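Local coordinates for protein Rab GDP dissociation inhibitor alpha (Naegleria fowleri, PDB 6C87) that probably binds prenylated Rab GTPases in their GDP-bound form, slowing GDP release and shuttling them between membranes and cytosol, at residues E24-G29 / V426-I431; I330-K335 / K378-L383; T348-T351 / P356-K359. All coordinates share one frame; numbering follows the deposited sequence.

Contact 1: E24-G29 / V426-I431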
# COMPACT_ATOMS: atom_id res chain seq x y z
N GLU A 24 2.85 0.05 25.93
CA GLU A 24 1.85 1.08 26.17
C GLU A 24 2.39 2.47 25.83
O GLU A 24 1.68 3.29 25.24
CB GLU A 24 1.38 1.02 27.62
CG GLU A 24 0.35 -0.08 27.93
CD GLU A 24 0.91 -1.50 27.83
OE1 GLU A 24 2.08 -1.73 28.23
OE2 GLU A 24 0.17 -2.39 27.37
N CYS A 25 3.65 2.74 26.17
CA CYS A 25 4.24 4.04 25.87
C CYS A 25 4.26 4.32 24.37
O CYS A 25 4.02 5.45 23.94
CB CYS A 25 5.65 4.12 26.46
SG CYS A 25 5.72 4.21 28.28
N VAL A 26 4.57 3.30 23.56
CA VAL A 26 4.64 3.47 22.11
C VAL A 26 3.25 3.64 21.52
O VAL A 26 3.03 4.47 20.63
CB VAL A 26 5.38 2.29 21.47
CG1 VAL A 26 5.33 2.40 19.95
CG2 VAL A 26 6.82 2.25 21.96
N ILE A 27 2.28 2.85 21.98
CA ILE A 27 0.91 3.02 21.52
C ILE A 27 0.39 4.41 21.90
O ILE A 27 -0.22 5.11 21.07
CB ILE A 27 0.01 1.90 22.09
CG1 ILE A 27 0.33 0.57 21.41
CG2 ILE A 27 -1.47 2.22 21.89
CD1 ILE A 27 -0.01 0.56 19.93
N SER A 28 0.66 4.84 23.13
CA SER A 28 0.24 6.17 23.57
C SER A 28 0.88 7.27 22.72
O SER A 28 0.20 8.22 22.31
CB SER A 28 0.60 6.36 25.04
OG SER A 28 0.26 7.65 25.51
N GLY A 29 2.18 7.15 22.43
CA GLY A 29 2.85 8.14 21.60
C GLY A 29 2.33 8.18 20.17
O GLY A 29 2.15 9.26 19.60
N VAL A 426 5.97 -6.39 16.93
CA VAL A 426 4.83 -7.04 16.29
C VAL A 426 3.57 -6.84 17.12
O VAL A 426 2.48 -6.62 16.57
CB VAL A 426 5.14 -8.54 16.03
CG1 VAL A 426 3.89 -9.30 15.66
CG2 VAL A 426 6.18 -8.68 14.93
N ASP A 427 3.69 -6.91 18.45
CA ASP A 427 2.53 -6.66 19.31
C ASP A 427 2.04 -5.21 19.19
O ASP A 427 0.83 -4.97 19.15
CB ASP A 427 2.86 -6.99 20.76
CG ASP A 427 1.62 -7.09 21.63
OD1 ASP A 427 0.55 -7.42 21.09
OD2 ASP A 427 1.72 -6.84 22.86
N ILE A 428 2.96 -4.24 19.13
CA ILE A 428 2.57 -2.84 19.01
C ILE A 428 1.81 -2.61 17.71
O ILE A 428 0.74 -1.99 17.69
CB ILE A 428 3.79 -1.92 19.09
CG1 ILE A 428 4.34 -1.86 20.52
CG2 ILE A 428 3.44 -0.54 18.57
CD1 ILE A 428 5.73 -1.26 20.61
N VAL A 429 2.37 -3.11 16.59
CA VAL A 429 1.73 -2.95 15.29
C VAL A 429 0.36 -3.59 15.29
O VAL A 429 -0.61 -3.02 14.77
CB VAL A 429 2.61 -3.56 14.18
CG1 VAL A 429 1.82 -3.62 12.88
CG2 VAL A 429 3.89 -2.76 14.02
N ASP A 430 0.25 -4.79 15.85
CA ASP A 430 -1.03 -5.47 15.89
C ASP A 430 -2.04 -4.68 16.71
O ASP A 430 -3.18 -4.48 16.29
CB ASP A 430 -0.86 -6.89 16.42
CG ASP A 430 -2.16 -7.64 16.47
OD1 ASP A 430 -2.85 -7.69 15.42
OD2 ASP A 430 -2.48 -8.19 17.54
N ILE A 431 -1.62 -4.21 17.89
CA ILE A 431 -2.50 -3.40 18.74
C ILE A 431 -2.97 -2.15 18.00
O ILE A 431 -4.16 -1.81 18.02
CB ILE A 431 -1.79 -3.03 20.06
CG1 ILE A 431 -1.61 -4.28 20.94
CG2 ILE A 431 -2.55 -1.94 20.80
CD1 ILE A 431 -0.52 -4.12 22.00

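Contact 2: I330-K335 / K378-L383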
# COMPACT_ATOMS: atom_id res chain seq x y z
N ILE A 330 23.94 -12.93 23.41
CA ILE A 330 24.32 -14.35 23.46
C ILE A 330 23.07 -15.20 23.33
O ILE A 330 22.19 -15.14 24.19
CB ILE A 330 25.06 -14.70 24.77
CG1 ILE A 330 26.08 -13.61 25.13
CG2 ILE A 330 25.74 -16.06 24.62
CD1 ILE A 330 26.76 -13.84 26.44
N ILE A 331 23.02 -16.02 22.27
CA ILE A 331 21.87 -16.89 21.98
C ILE A 331 22.21 -18.34 22.33
O ILE A 331 23.29 -18.83 21.99
CB ILE A 331 21.44 -16.76 20.51
CG1 ILE A 331 21.21 -15.29 20.16
CG2 ILE A 331 20.19 -17.58 20.24
CD1 ILE A 331 20.18 -14.64 21.05
N PHE A 332 21.28 -19.02 23.00
CA PHE A 332 21.39 -20.44 23.33
C PHE A 332 20.26 -21.19 22.64
O PHE A 332 19.16 -21.32 23.20
CB PHE A 332 21.35 -20.64 24.85
CG PHE A 332 22.53 -20.05 25.56
CD1 PHE A 332 22.59 -18.69 25.82
CD2 PHE A 332 23.58 -20.85 25.99
CE1 PHE A 332 23.68 -18.13 26.47
CE2 PHE A 332 24.67 -20.29 26.64
CZ PHE A 332 24.72 -18.93 26.88
N PRO A 333 20.48 -21.70 21.43
CA PRO A 333 19.39 -22.37 20.70
C PRO A 333 18.88 -23.62 21.43
O PRO A 333 19.65 -24.37 22.03
CB PRO A 333 20.03 -22.73 19.35
CG PRO A 333 21.21 -21.79 19.23
CD PRO A 333 21.71 -21.60 20.62
N GLN A 334 17.57 -23.84 21.35
CA GLN A 334 16.98 -24.93 22.11
C GLN A 334 17.54 -26.29 21.68
O GLN A 334 17.75 -27.18 22.51
CB GLN A 334 15.45 -24.90 21.99
CG GLN A 334 14.89 -25.21 20.62
CD GLN A 334 13.45 -24.75 20.47
OE1 GLN A 334 12.53 -25.56 20.41
NE2 GLN A 334 13.26 -23.44 20.35
N LYS A 335 17.79 -26.47 20.38
CA LYS A 335 18.34 -27.74 19.93
C LYS A 335 19.80 -27.94 20.33
O LYS A 335 20.31 -29.05 20.23
CB LYS A 335 18.16 -27.91 18.42
CG LYS A 335 16.75 -28.36 18.06
CD LYS A 335 16.41 -28.17 16.59
CE LYS A 335 14.99 -28.64 16.32
NZ LYS A 335 14.59 -28.53 14.88
N LYS A 378 21.01 -23.20 34.37
CA LYS A 378 22.31 -23.46 34.98
C LYS A 378 23.41 -23.57 33.92
O LYS A 378 24.56 -23.18 34.18
CB LYS A 378 22.26 -24.72 35.83
CG LYS A 378 23.56 -25.02 36.55
CD LYS A 378 23.44 -26.23 37.46
CE LYS A 378 24.74 -26.47 38.22
NZ LYS A 378 25.82 -26.98 37.34
N VAL A 379 23.08 -24.08 32.73
CA VAL A 379 24.07 -24.18 31.67
C VAL A 379 24.63 -22.81 31.33
O VAL A 379 25.81 -22.67 31.01
CB VAL A 379 23.46 -24.87 30.43
CG1 VAL A 379 22.27 -24.09 29.89
CG2 VAL A 379 24.52 -25.07 29.34
N VAL A 380 23.80 -21.77 31.40
CA VAL A 380 24.27 -20.42 31.10
C VAL A 380 25.00 -19.83 32.30
O VAL A 380 26.09 -19.26 32.16
CB VAL A 380 23.10 -19.52 30.65
CG1 VAL A 380 23.62 -18.14 30.33
CG2 VAL A 380 22.37 -20.13 29.47
N LEU A 381 24.42 -19.97 33.49
CA LEU A 381 25.04 -19.41 34.69
C LEU A 381 26.43 -19.98 34.93
O LEU A 381 27.32 -19.27 35.43
CB LEU A 381 24.16 -19.68 35.91
CG LEU A 381 22.79 -19.04 35.79
CD1 LEU A 381 21.95 -19.38 37.00
CD2 LEU A 381 22.94 -17.53 35.64
N ASP A 382 26.65 -21.26 34.59
CA ASP A 382 27.98 -21.82 34.78
C ASP A 382 29.01 -21.11 33.90
O ASP A 382 30.18 -20.99 34.29
CB ASP A 382 27.97 -23.33 34.48
CG ASP A 382 27.34 -24.15 35.61
OD1 ASP A 382 27.09 -23.58 36.70
OD2 ASP A 382 27.10 -25.36 35.40
N LEU A 383 28.59 -20.60 32.75
CA LEU A 383 29.52 -19.87 31.90
C LEU A 383 29.82 -18.48 32.43
O LEU A 383 30.83 -17.89 32.03
CB LEU A 383 28.95 -19.78 30.48
CG LEU A 383 28.77 -21.12 29.75
CD1 LEU A 383 27.93 -20.96 28.48
CD2 LEU A 383 30.11 -21.70 29.39

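Contact 3: T348-T351 / P356-K359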
# COMPACT_ATOMS: atom_id res chain seq x y z
N THR A 348 25.21 -6.02 29.46
CA THR A 348 25.45 -4.59 29.38
C THR A 348 26.34 -4.21 30.55
O THR A 348 26.55 -5.00 31.46
CB THR A 348 24.14 -3.79 29.39
OG1 THR A 348 23.40 -4.13 30.56
CG2 THR A 348 23.31 -4.12 28.16
N SER A 349 26.88 -2.99 30.50
CA SER A 349 27.86 -2.61 31.50
C SER A 349 27.94 -1.08 31.61
O SER A 349 27.03 -0.37 31.17
CB SER A 349 29.23 -3.20 31.14
OG SER A 349 29.72 -2.60 29.95
N PHE A 350 29.04 -0.60 32.18
CA PHE A 350 29.32 0.82 32.26
C PHE A 350 29.26 1.50 30.90
O PHE A 350 28.96 2.70 30.82
CB PHE A 350 30.71 1.04 32.90
CG PHE A 350 31.76 0.02 32.46
CD1 PHE A 350 31.85 -1.23 33.07
CD2 PHE A 350 32.68 0.33 31.46
CE1 PHE A 350 32.80 -2.16 32.68
CE2 PHE A 350 33.65 -0.61 31.06
CZ PHE A 350 33.71 -1.85 31.68
N THR A 351 29.52 0.76 29.81
CA THR A 351 29.55 1.37 28.49
C THR A 351 28.18 1.87 28.05
O THR A 351 28.11 2.73 27.16
CB THR A 351 30.11 0.41 27.42
OG1 THR A 351 29.37 -0.82 27.41
CG2 THR A 351 31.59 0.15 27.66
N PRO A 356 28.18 0.45 37.42
CA PRO A 356 29.40 1.20 37.74
C PRO A 356 30.56 0.71 36.89
O PRO A 356 30.50 -0.31 36.20
CB PRO A 356 29.66 0.90 39.22
CG PRO A 356 28.41 0.30 39.74
CD PRO A 356 27.65 -0.27 38.59
N ASN A 357 31.65 1.49 36.92
CA ASN A 357 32.85 1.12 36.20
C ASN A 357 33.40 -0.20 36.71
O ASN A 357 33.61 -0.38 37.91
CB ASN A 357 33.91 2.21 36.35
CG ASN A 357 34.11 3.00 35.08
OD1 ASN A 357 34.08 2.45 33.98
ND2 ASN A 357 34.35 4.30 35.23
N GLY A 358 33.65 -1.12 35.78
CA GLY A 358 34.12 -2.45 36.10
C GLY A 358 33.03 -3.46 36.38
O GLY A 358 33.35 -4.63 36.67
N LYS A 359 31.77 -3.07 36.28
CA LYS A 359 30.66 -3.97 36.55
C LYS A 359 29.90 -4.28 35.27
O LYS A 359 29.83 -3.46 34.35
CB LYS A 359 29.70 -3.39 37.60
CG LYS A 359 30.27 -3.34 39.03
CD LYS A 359 30.52 -4.76 39.55
CE LYS A 359 30.53 -4.84 41.09
NZ LYS A 359 31.64 -4.09 41.74

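Contact 1: E24-G29 / V426-I431
I27 reaches out from helix 22-33 so that its CD1 lies between I428 and I431 of helix 422-436, 3.7 Å from I431 CG2 and 3.5 Å from the backbone O of I428. That CD1 also meets I428 CG2, so a single methyl touches two residues about one turn apart on the facing helix. Beside it, V26 presents its branch point to the tip of I428: V26 CB is 3.7 Å from I428 CD1, the two side chains crossing at about a right angle. I428 serves both neighbours: its CD1 reaches V26 through an extended CG1 (chi2 166°), while CG2 touches both V26 CG1 and I27 CD1. The side chains that meet are all aliphatic and buried, and branched residues suit the place because they fill the gap between segment axes 9.9 Å apart without needing polar partners. The outer side of helix 422-436 is nearer solvent: V426 is exposed, and V429 and D430, partly so, point away, V429 packing on I98 and W442 instead and D430 forming a salt bridge with R434. E24 and D427 stay outside the apolar patch, E24 bonded to S412 OG and D427 to K413 N. Helix 22-33 connects the parallel strands 15-18 and 38-41, the first beta-alpha-beta crossover of a Rossmann-like domain; segments 24-29 and 426-431 cross at -39°, bringing the C-terminal helix onto this dinucleotide-binding type of fold.

Contact 2: I330-K335 / K378-L383
F332, the last residue of strand 328-332 in the mixed beta-sheet, lays its ring against V380 and L383 of the short helix 378-384, a helix-on-sheet packing contact. The main interaction is a CH-pi contact. V380 CG2 stands 3.5 Å from the centroid of the F332 ring and only 7° off the ring normal, so the methyl is centred over one face and lies at nearly equal range from all six ring carbons. The other branch, V380 CG1, leans toward the outer end of the ring, 3.7 Å from F332 CZ. Both methyls can reach it because CG1 lies anti to the backbone N (chi1 -179°), while CG2 takes the place beside that nitrogen. The L383 side chain runs head-on against that of F332 and meets the ring differently: its CD1 lies at the edge, near the ring plane, 3.8 Å from F332 CE2. Valine thus supplies a compact pair of methyls for the flat surface, and leucine a longer arm for the rim. Three residues apart, V380 and L383 fall on the same side of the helix, where L383 N also bonds to V380 O. Away from the ring, K378 NZ forms a salt bridge of 2.8 Å with D382 OD2, one turn on, using the syn lone pair of the carboxylate; two charged residues suit this exposed flank. Around the contact, I343 of strand 343-349 touches F332, V379 and V380, and Y120 of strand 111-121 meets the F332 ring with planes at about 30° and also touches V379 and L383. V364 of strand 360-367 touches V380 and L381, so the helix packs on strands 111-121, 343-349 and 360-367 as well as 328-332.

Contact 3: T348-T351 / P356-K359
A chi1 of 39° sets CG of F350 between its backbone N and carbonyl carbon, directing the ring at the P356-K359 turn; S349, with chi1 67°, has its OG 4.0 Å above one face of that ring, over the centre. Across the contact, the F350 ring meets mainly backbone. K359 O lies at its edge, near the plane and 3.3 Å from CD1, whereas G358 N and P356 O approach obliquely. N357 sends its amide back to the ring, OD1 lying 3.6 Å from F350 CD2, with ring and amide planes 54° apart. P356 to K359 form a type II beta turn closed by K359 N bonding to P356 O at 3.0 Å. Glycine suits the third position, where G358 has a positive phi at which a side chain would be jammed against the preceding carbonyl O. The polar ends of S349 and K359 are directed elsewhere, S349 OG to K326 O and K359 NZ to S73 O. No hydrogen bond joins the two segments. Cohesion therefore probably rests on van der Waals contact and on weak attraction between the positive rim of an aromatic ring and the carbonyl oxygen of K359.

From the N terminus, after strand 15-18, the chain forms helix 22-33, whose partner helix 422-436 arrives only near the C-terminal end; contact 1 thus closes a loop of almost the whole chain and joins the two ends of the Rossmann-like part. Contact 2 lies within that loop, linking strand 328-332 of the mixed sheet to helix 378-384 after 42 intervening residues. Contact 3 lies within contact 2's loop in turn, closing the short connection between the adjacent strands 343-349 and 360-367. Successive nesting, without crossing, results. Contacts 2 and 3 share the mixed sheet, their nearest atoms about 9 Å apart, while contact 1 lies on the opposite side of the chain's centre.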